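5-formaminoimidazole-4-carboxamide-1-(beta)-D-ribofuranosyl 5'-monophosphate synthetase (Methanocaldococcus jannaschii, PDB 2R7L) catalyses the ATP- and formate-dependent, folate-independent formylation of AICAR to FAICAR in purine biosynthesis. Local coordinates at residues 37-51 with 60-73. Numbering follows the deposited sequence.
Sequences KLEGFSTVCITMKGR and VADKFIYVDNFSDI
Strands 43-47 and 63-66 pair in parallel as the two strands of a beta-alpha-beta unit, with helix 53-57 in the crossover. Cys45 N bonds Lys63 O at 2.9 Å, and Val67 N closes the pairing on Thr47 O. At the N-terminal end, Asp62 reaches back to segment 37-51. Its OD1 takes Lys37 NZ through the syn lone pair at 2.6 Å, a salt bridge. The Lys37 chain is bent at chi2 and chi3 (-86° and -74°), which curls the amine onto the carboxylate. Asp62 OD2 accepts Ser42 OG (2.8 Å) and Thr43 N (3.2 Å) from opposite faces of the carboxylate plane. With an alanine in place of Asp62, Lys37 would probably lose this charge partner, and Ser42 OG and Thr43 N their shared acceptor. Lys37 NZ also bonds Gly40 O of a second subunit, so this end lies at a subunit interface. Thr43 OG1 donates to Val60 O at 3.0 Å. Further along, Thr47 CG2 sits over the Tyr66 ring, 3.7 Å from its centroid, a CH-pi contact. Past the strands, Met48 SD lies over one face of Phe70, 4.0 Å from the centroid. Phe70 CE1 lies over the Arg51 guanidinium, 3.4 Å from NH1. Arg51 NH1 bonds Tyr98 OH, and the Arg51 side chain comes within about 5 Å of bound AICAR. Parallel strands joined by a helical crossover, with the ligand near the loop that follows strand 43-47, are typical of a Rossmann-like alpha/beta domain.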
loop_
_atom_site.group_PDB
_atom_site.type_symbol
_atom_site.label_atom_id
_atom_site.label_comp_id
_atom_site.label_asym_id
_atom_site.label_seq_id
_atom_site.Cartn_x
_atom_site.Cartn_y
_atom_site.Cartn_z
ATOM N N LYS A 37 -7.639 1.603 15.742
ATOM C CA LYS A 37 -8.121 2.420 14.652
ATOM C C LYS A 37 -7.884 1.721 13.315
ATOM O O LYS A 37 -8.771 1.680 12.468
ATOM C CB LYS A 37 -7.419 3.780 14.653
ATOM C CG LYS A 37 -7.783 4.675 15.824
ATOM C CD LYS A 37 -9.035 5.478 15.558
ATOM C CE LYS A 37 -8.760 6.607 14.580
ATOM N NZ LYS A 37 -9.939 7.496 14.410
ATOM N N LEU A 38 -6.685 1.172 13.136
ATOM C CA LEU A 38 -6.309 0.513 11.882
ATOM C C LEU A 38 -7.178 -0.706 11.607
ATOM O O LEU A 38 -7.323 -1.115 10.453
ATOM C CB LEU A 38 -4.821 0.103 11.885
ATOM C CG LEU A 38 -3.771 1.198 11.655
ATOM C CD1 LEU A 38 -2.362 0.664 11.902
ATOM C CD2 LEU A 38 -3.871 1.793 10.258
ATOM N N GLU A 39 -7.746 -1.295 12.660
ATOM C CA GLU A 39 -8.641 -2.450 12.491
ATOM C C GLU A 39 -10.121 -2.045 12.400
ATOM O O GLU A 39 -10.995 -2.891 12.237
ATOM C CB GLU A 39 -8.434 -3.471 13.614
ATOM C CG GLU A 39 -7.086 -4.198 13.534
ATOM C CD GLU A 39 -6.984 -5.106 12.324
ATOM O OE1 GLU A 39 -7.861 -5.986 12.166
ATOM O OE2 GLU A 39 -6.030 -4.947 11.531
ATOM N N GLY A 40 -10.396 -0.750 12.515
ATOM C CA GLY A 40 -11.744 -0.241 12.286
ATOM C C GLY A 40 -12.500 0.152 13.534
ATOM O O GLY A 40 -13.648 0.583 13.455
ATOM N N PHE A 41 -11.859 0.014 14.691
ATOM C CA PHE A 41 -12.494 0.367 15.950
ATOM C C PHE A 41 -12.446 1.858 16.187
ATOM O O PHE A 41 -11.540 2.543 15.719
ATOM C CB PHE A 41 -11.805 -0.331 17.123
ATOM C CG PHE A 41 -11.991 -1.809 17.144
ATOM C CD1 PHE A 41 -13.064 -2.375 17.808
ATOM C CD2 PHE A 41 -11.081 -2.637 16.515
ATOM C CE1 PHE A 41 -13.229 -3.752 17.838
ATOM C CE2 PHE A 41 -11.238 -4.005 16.535
ATOM C CZ PHE A 41 -12.315 -4.565 17.195
ATOM N N SER A 42 -13.447 2.361 16.901
ATOM C CA SER A 42 -13.341 3.664 17.520
ATOM C C SER A 42 -12.672 3.434 18.885
ATOM O O SER A 42 -12.897 2.407 19.521
ATOM C CB SER A 42 -14.720 4.301 17.683
ATOM O OG SER A 42 -14.597 5.664 18.051
ATOM N N THR A 43 -11.839 4.374 19.319
ATOM C CA THR A 43 -10.995 4.158 20.493
ATOM C C THR A 43 -11.255 5.148 21.620
ATOM O O THR A 43 -11.515 6.328 21.376
ATOM C CB THR A 43 -9.514 4.289 20.137
ATOM O OG1 THR A 43 -9.299 5.560 19.513
ATOM C CG2 THR A 43 -9.073 3.176 19.200
ATOM N N VAL A 44 -11.136 4.662 22.854
ATOM C CA VAL A 44 -11.273 5.501 24.046
ATOM C C VAL A 44 -9.962 5.535 24.839
ATOM O O VAL A 44 -9.383 4.496 25.150
ATOM C CB VAL A 44 -12.404 4.984 24.961
ATOM C CG1 VAL A 44 -12.569 5.892 26.170
ATOM C CG2 VAL A 44 -13.714 4.873 24.178
ATOM N N CYS A 45 -9.502 6.733 25.163
ATOM C CA CYS A 45 -8.271 6.900 25.914
ATOM C C CYS A 45 -8.506 7.631 27.235
ATOM O O CYS A 45 -8.891 8.798 27.245
ATOM C CB CYS A 45 -7.264 7.682 25.078
ATOM S SG CYS A 45 -5.689 7.991 25.881
ATOM N N ILE A 46 -8.266 6.945 28.350
ATOM C CA ILE A 46 -8.286 7.614 29.648
ATOM C C ILE A 46 -7.025 8.457 29.806
ATOM O O ILE A 46 -5.906 7.949 29.689
ATOM C CB ILE A 46 -8.392 6.619 30.804
ATOM C CG1 ILE A 46 -9.540 5.648 30.557
ATOM C CG2 ILE A 46 -8.589 7.362 32.117
ATOM C CD1 ILE A 46 -9.703 4.612 31.643
ATOM N N THR A 47 -7.206 9.749 30.058
ATOM C CA THR A 47 -6.084 10.669 30.144
ATOM C C THR A 47 -6.314 11.728 31.238
ATOM O O THR A 47 -7.262 11.627 32.014
ATOM C CB THR A 47 -5.825 11.330 28.781
ATOM O OG1 THR A 47 -4.631 12.114 28.839
ATOM C CG2 THR A 47 -7.004 12.221 28.378
ATOM N N MET A 48 -5.437 12.726 31.308
ATOM C CA MET A 48 -5.560 13.789 32.299
ATOM C C MET A 48 -4.812 15.021 31.827
ATOM O O MET A 48 -3.980 14.938 30.923
ATOM C CB MET A 48 -5.056 13.341 33.689
ATOM C CG MET A 48 -3.613 12.826 33.743
ATOM S SD MET A 48 -2.985 12.529 35.424
ATOM C CE MET A 48 -2.556 14.204 35.893
ATOM N N LYS A 49 -5.124 16.168 32.420
ATOM C CA LYS A 49 -4.456 17.405 32.047
ATOM C C LYS A 49 -2.964 17.255 32.309
ATOM O O LYS A 49 -2.560 16.700 33.331
ATOM C CB LYS A 49 -5.025 18.592 32.829
ATOM C CG LYS A 49 -6.496 18.882 32.560
ATOM C CD LYS A 49 -6.906 20.227 33.146
ATOM C CE LYS A 49 -8.386 20.511 32.912
ATOM N NZ LYS A 49 -8.810 21.832 33.471
ATOM N N GLY A 50 -2.152 17.744 31.379
ATOM C CA GLY A 50 -0.706 17.627 31.488
ATOM C C GLY A 50 -0.110 16.405 30.804
ATOM O O GLY A 50 1.078 16.401 30.474
ATOM N N ARG A 51 -0.926 15.372 30.593
ATOM C CA ARG A 51 -0.453 14.121 29.993
ATOM C C ARG A 51 -1.235 13.671 28.744
ATOM O O ARG A 51 -1.160 12.504 28.344
ATOM C CB ARG A 51 -0.469 13.006 31.039
ATOM C CG ARG A 51 0.470 13.252 32.221
ATOM C CD ARG A 51 0.553 12.040 33.132
ATOM N NE ARG A 51 1.209 10.897 32.494
ATOM C CZ ARG A 51 1.536 9.774 33.128
ATOM N NH1 ARG A 51 1.274 9.645 34.425
ATOM N NH2 ARG A 51 2.128 8.782 32.475
ATOM N N VAL A 60 -4.852 9.596 17.858
ATOM C CA VAL A 60 -4.950 8.160 17.983
ATOM C C VAL A 60 -6.178 7.769 18.800
ATOM O O VAL A 60 -6.583 6.605 18.829
ATOM C CB VAL A 60 -3.609 7.619 18.580
ATOM C CG1 VAL A 60 -3.737 7.240 20.055
ATOM C CG2 VAL A 60 -3.074 6.491 17.741
ATOM N N ALA A 61 -6.797 8.755 19.439
ATOM C CA ALA A 61 -7.959 8.478 20.273
ATOM C C ALA A 61 -9.170 9.267 19.802
ATOM O O ALA A 61 -9.084 10.472 19.551
ATOM C CB ALA A 61 -7.658 8.779 21.733
ATOM N N ASP A 62 -10.297 8.575 19.683
ATOM C CA ASP A 62 -11.524 9.208 19.225
ATOM C C ASP A 62 -12.253 9.892 20.371
ATOM O O ASP A 62 -12.767 10.994 20.209
ATOM C CB ASP A 62 -12.440 8.183 18.559
ATOM C CG ASP A 62 -11.882 7.667 17.244
ATOM O OD1 ASP A 62 -11.202 8.438 16.529
ATOM O OD2 ASP A 62 -12.136 6.488 16.926
ATOM N N LYS A 63 -12.298 9.228 21.525
ATOM C CA LYS A 63 -12.941 9.782 22.710
ATOM C C LYS A 63 -11.945 9.839 23.870
ATOM O O LYS A 63 -11.226 8.873 24.124
ATOM C CB LYS A 63 -14.139 8.915 23.109
ATOM C CG LYS A 63 -15.369 9.685 23.604
ATOM C CD LYS A 63 -15.003 10.909 24.438
ATOM C CE LYS A 63 -16.216 11.518 25.130
ATOM N NZ LYS A 63 -16.596 10.752 26.351
ATOM N N PHE A 64 -11.898 10.970 24.568
ATOM C CA PHE A 64 -11.105 11.085 25.793
ATOM C C PHE A 64 -11.993 11.049 27.030
ATOM O O PHE A 64 -13.006 11.748 27.095
ATOM C CB PHE A 64 -10.302 12.384 25.801
ATOM C CG PHE A 64 -9.256 12.452 24.735
ATOM C CD1 PHE A 64 -8.049 11.790 24.890
ATOM C CD2 PHE A 64 -9.479 13.171 23.571
ATOM C CE1 PHE A 64 -7.081 11.849 23.910
ATOM C CE2 PHE A 64 -8.514 13.232 22.582
ATOM C CZ PHE A 64 -7.312 12.570 22.754
ATOM N N ILE A 65 -11.614 10.227 28.004
ATOM C CA ILE A 65 -12.199 10.284 29.344
ATOM C C ILE A 65 -11.164 10.863 30.299
ATOM O O ILE A 65 -10.252 10.153 30.721
ATOM C CB ILE A 65 -12.595 8.889 29.856
ATOM C CG1 ILE A 65 -13.580 8.225 28.899
ATOM C CG2 ILE A 65 -13.186 8.982 31.257
ATOM C CD1 ILE A 65 -14.036 6.843 29.341
ATOM N N TYR A 66 -11.288 12.149 30.616
ATOM C CA TYR A 66 -10.365 12.805 31.538
ATOM C C TYR A 66 -10.629 12.440 33.004
ATOM O O TYR A 66 -11.775 12.402 33.450
ATOM C CB TYR A 66 -10.423 14.321 31.369
ATOM C CG TYR A 66 -9.672 14.830 30.170
ATOM C CD1 TYR A 66 -8.444 15.460 30.315
ATOM C CD2 TYR A 66 -10.184 14.677 28.888
ATOM C CE1 TYR A 66 -7.748 15.926 29.216
ATOM C CE2 TYR A 66 -9.494 15.135 27.781
ATOM C CZ TYR A 66 -8.278 15.759 27.952
ATOM O OH TYR A 66 -7.589 16.215 26.854
ATOM N N VAL A 67 -9.555 12.158 33.741
ATOM C CA VAL A 67 -9.632 11.942 35.185
ATOM C C VAL A 67 -8.752 12.962 35.902
ATOM O O VAL A 67 -7.841 13.532 35.303
ATOM C CB VAL A 67 -9.204 10.515 35.591
ATOM C CG1 VAL A 67 -10.243 9.507 35.160
ATOM C CG2 VAL A 67 -7.828 10.170 35.017
ATOM N N ASP A 68 -9.033 13.206 37.180
ATOM C CA ASP A 68 -8.246 14.160 37.958
ATOM C C ASP A 68 -6.822 13.651 38.154
ATOM O O ASP A 68 -5.854 14.403 38.024
ATOM C CB ASP A 68 -8.912 14.431 39.309
ATOM C CG ASP A 68 -10.058 15.422 39.203
ATOM O OD1 ASP A 68 -11.095 15.201 39.867
ATOM O OD2 ASP A 68 -9.925 16.415 38.452
ATOM N N ASN A 69 -6.719 12.364 38.463
ATOM C CA ASN A 69 -5.453 11.659 38.595
ATOM C C ASN A 69 -5.699 10.238 38.127
ATOM O O ASN A 69 -6.806 9.719 38.300
ATOM C CB ASN A 69 -4.992 11.642 40.058
ATOM C CG ASN A 69 -4.606 13.021 40.568
ATOM O OD1 ASN A 69 -3.554 13.558 40.212
ATOM N ND2 ASN A 69 -5.457 13.601 41.413
ATOM N N PHE A 70 -4.684 9.599 37.548
ATOM C CA PHE A 70 -4.871 8.265 36.979
ATOM C C PHE A 70 -5.364 7.270 38.018
ATOM O O PHE A 70 -5.826 6.179 37.680
ATOM C CB PHE A 70 -3.594 7.736 36.315
ATOM C CG PHE A 70 -3.292 8.357 34.976
ATOM C CD1 PHE A 70 -2.067 8.144 34.364
ATOM C CD2 PHE A 70 -4.219 9.169 34.338
ATOM C CE1 PHE A 70 -1.778 8.713 33.134
ATOM C CE2 PHE A 70 -3.933 9.741 33.106
ATOM C CZ PHE A 70 -2.713 9.515 32.506
ATOM N N SER A 71 -5.264 7.642 39.288
ATOM C CA SER A 71 -5.725 6.763 40.351
ATOM C C SER A 71 -7.247 6.615 40.314
ATOM O O SER A 71 -7.792 5.616 40.784
ATOM C CB SER A 71 -5.263 7.282 41.710
ATOM O OG SER A 71 -5.135 6.211 42.626
ATOM N N ASP A 72 -7.920 7.603 39.729
ATOM C CA ASP A 72 -9.383 7.632 39.677
ATOM C C ASP A 72 -9.999 6.573 38.764
ATOM O O ASP A 72 -11.195 6.300 38.849
ATOM C CB ASP A 72 -9.873 9.017 39.256
ATOM C CG ASP A 72 -9.486 10.090 40.244
ATOM O OD1 ASP A 72 -9.352 9.772 41.443
ATOM O OD2 ASP A 72 -9.315 11.254 39.825
ATOM N N ILE A 73 -9.186 5.975 37.899
ATOM C CA ILE A 73 -9.699 5.035 36.904
ATOM C C ILE A 73 -10.343 3.796 37.523
ATOM O O ILE A 73 -10.966 2.991 36.824
ATOM C CB ILE A 73 -8.611 4.629 35.893
ATOM C CG1 ILE A 73 -7.615 3.658 36.526
ATOM C CG2 ILE A 73 -7.905 5.866 35.377
ATOM C CD1 ILE A 73 -6.440 3.317 35.628
HETATM O O HOH W 1 -12.666 6.186 14.156
#